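Local coordinates for protein alpha-L-arabinosidase (PDB 6D25) that probably removes alpha-L-arabinofuranosyl side groups from arabinoxylans by hydrolysis, as a trimeric family GH51 arabinofuranosidase that copes with internal di-substitutions, at residues G326-P331 / G338-Q343. Numbering follows the deposited sequence.
Sequences GTWYAP and GFLQQQ
Gln-342 reaches across to 326-331 and uses both ends of its amide on the main chain there. Its NE2 donates to Thr-327 O at 3.0 Å, a bond lying nearly within the amide plane but approaching the Thr-327 carbonyl from above that group's plane. Its OE1 accepts from Tyr-329 N at 2.9 Å with an almost straight N-H...O angle of 168°, though this donor too sits above the carbonyl plane, off the lone-pair direction. With donor and acceptor both engaged, the amide cannot turn over without losing both bonds. With chi1 at 61°, CG of Gln-342 is flanked by its own N and C, and the extended chain beyond carries the amide to the backbone around Trp-328. The Tyr-329 ring runs across the Gln-342 side chain, CD2 lying 3.5 Å from NE2, its plane tilted 44° from the amide. The hydroxyl of Tyr-329 and OG1 of Thr-327 both hydrogen-bond to OD1 of Asp-348. Separately, Leu-340 brings its methyls to the indole of Trp-328, CD2 being 3.8 Å from CZ2. Trp-328 also meets Tyr-268 and Trp-274 edge-to-face. The contact thus closes a loop on itself at the C-terminal end of strand 319-325, seventh in the GH51 (beta/alpha)8 barrel, on the face that probably carries the active site, as in other GH51 enzymes, before helix 346-361, which supplies Asp-348.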
loop_
_atom_site.group_PDB
_atom_site.type_symbol
_atom_site.label_atom_id
_atom_site.label_comp_id
_atom_site.label_asym_id
_atom_site.label_seq_id
_atom_site.Cartn_x
_atom_site.Cartn_y
_atom_site.Cartn_z
ATOM N N GLY A 326 5.990 -19.831 -23.944
ATOM C CA GLY A 326 6.867 -20.984 -24.152
ATOM C C GLY A 326 6.429 -22.208 -23.386
ATOM O O GLY A 326 5.423 -22.202 -22.700
ATOM N N THR A 327 7.199 -23.285 -23.540
ATOM C CA THR A 327 6.859 -24.557 -22.963
ATOM C C THR A 327 7.338 -24.637 -21.515
ATOM O O THR A 327 8.365 -24.120 -21.153
ATOM C CB THR A 327 7.445 -25.708 -23.789
ATOM O OG1 THR A 327 8.859 -25.531 -23.946
ATOM C CG2 THR A 327 6.784 -25.793 -25.139
ATOM N N TRP A 328 6.569 -25.378 -20.729
ATOM C CA TRP A 328 6.925 -25.704 -19.351
ATOM C C TRP A 328 6.691 -27.202 -19.135
ATOM O O TRP A 328 5.556 -27.660 -19.187
ATOM C CB TRP A 328 6.103 -24.848 -18.383
ATOM C CG TRP A 328 6.634 -24.774 -16.984
ATOM C CD1 TRP A 328 7.318 -25.734 -16.290
ATOM C CD2 TRP A 328 6.464 -23.670 -16.076
ATOM N NE1 TRP A 328 7.610 -25.294 -15.032
ATOM C CE2 TRP A 328 7.092 -24.030 -14.861
ATOM C CE3 TRP A 328 5.844 -22.427 -16.168
ATOM C CZ2 TRP A 328 7.112 -23.192 -13.749
ATOM C CZ3 TRP A 328 5.892 -21.575 -15.080
ATOM C CH2 TRP A 328 6.525 -21.957 -13.889
ATOM N N TYR A 329 7.796 -27.921 -18.902
ATOM C CA TYR A 329 7.817 -29.370 -18.732
ATOM C C TYR A 329 8.160 -29.753 -17.279
ATOM O O TYR A 329 8.478 -28.909 -16.483
ATOM C CB TYR A 329 8.871 -29.976 -19.674
ATOM C CG TYR A 329 8.649 -29.700 -21.145
ATOM C CD1 TYR A 329 7.471 -30.099 -21.775
ATOM C CD2 TYR A 329 9.625 -29.102 -21.921
ATOM C CE1 TYR A 329 7.263 -29.866 -23.129
ATOM C CE2 TYR A 329 9.446 -28.890 -23.281
ATOM C CZ TYR A 329 8.253 -29.262 -23.888
ATOM O OH TYR A 329 8.056 -29.070 -25.236
ATOM N N ALA A 330 8.140 -31.048 -16.983
ATOM C CA ALA A 330 8.754 -31.563 -15.764
ATOM C C ALA A 330 10.231 -31.157 -15.756
ATOM O O ALA A 330 10.887 -31.122 -16.807
ATOM C CB ALA A 330 8.627 -33.074 -15.665
ATOM N N PRO A 331 10.771 -30.924 -14.578
ATOM C CA PRO A 331 12.225 -30.721 -14.468
ATOM C C PRO A 331 12.985 -31.998 -14.861
ATOM O O PRO A 331 12.476 -33.104 -14.657
ATOM C CB PRO A 331 12.433 -30.391 -12.988
ATOM C CG PRO A 331 11.306 -31.141 -12.292
ATOM C CD PRO A 331 10.133 -31.078 -13.247
ATOM N N GLY A 338 13.204 -26.406 -8.406
ATOM C CA GLY A 338 13.052 -24.964 -8.367
ATOM C C GLY A 338 13.917 -24.248 -9.408
ATOM O O GLY A 338 13.795 -23.019 -9.527
ATOM N N PHE A 339 14.735 -24.948 -10.210
ATOM C CA PHE A 339 15.623 -24.304 -11.218
ATOM C C PHE A 339 15.067 -24.392 -12.646
ATOM O O PHE A 339 15.673 -23.860 -13.571
ATOM C CB PHE A 339 17.007 -24.949 -11.178
ATOM C CG PHE A 339 17.847 -24.645 -9.965
ATOM C CD1 PHE A 339 17.347 -23.895 -8.908
ATOM C CD2 PHE A 339 19.149 -25.110 -9.884
ATOM C CE1 PHE A 339 18.158 -23.581 -7.819
ATOM C CE2 PHE A 339 19.943 -24.828 -8.777
ATOM C CZ PHE A 339 19.454 -24.028 -7.762
ATOM N N LEU A 340 13.930 -25.072 -12.799
ATOM C CA LEU A 340 13.188 -25.168 -14.061
ATOM C C LEU A 340 14.098 -25.577 -15.231
ATOM O O LEU A 340 13.996 -24.995 -16.302
ATOM C CB LEU A 340 12.503 -23.843 -14.342
ATOM C CG LEU A 340 11.539 -23.341 -13.276
ATOM C CD1 LEU A 340 10.780 -22.131 -13.801
ATOM C CD2 LEU A 340 10.573 -24.421 -12.771
ATOM N N GLN A 341 14.910 -26.613 -15.054
ATOM C CA GLN A 341 15.793 -27.066 -16.103
ATOM C C GLN A 341 15.094 -28.164 -16.893
ATOM O O GLN A 341 14.672 -29.166 -16.336
ATOM C CB GLN A 341 17.123 -27.552 -15.526
ATOM C CG GLN A 341 17.829 -26.448 -14.759
ATOM C CD GLN A 341 19.148 -26.851 -14.145
ATOM O OE1 GLN A 341 19.449 -28.052 -13.991
ATOM N NE2 GLN A 341 19.922 -25.827 -13.776
ATOM N N GLN A 342 14.945 -27.931 -18.196
ATOM C CA GLN A 342 14.293 -28.877 -19.079
ATOM C C GLN A 342 15.089 -28.897 -20.396
ATOM O O GLN A 342 15.769 -27.918 -20.725
ATOM C CB GLN A 342 12.827 -28.494 -19.289
ATOM C CG GLN A 342 12.628 -27.120 -19.920
ATOM C CD GLN A 342 11.198 -26.601 -19.919
ATOM O OE1 GLN A 342 10.471 -26.789 -18.940
ATOM N NE2 GLN A 342 10.800 -25.929 -20.986
ATOM N N GLN A 343 14.973 -29.986 -21.141
ATOM C CA GLN A 343 15.574 -30.049 -22.456
ATOM C C GLN A 343 14.649 -29.339 -23.455
ATOM O O GLN A 343 13.536 -28.827 -23.141
ATOM C CB GLN A 343 15.913 -31.502 -22.866
ATOM C CG GLN A 343 17.389 -31.864 -22.722
ATOM C CD GLN A 343 18.282 -31.128 -23.699
ATOM O OE1 GLN A 343 17.791 -30.386 -24.546
ATOM N NE2 GLN A 343 19.601 -31.307 -23.591
#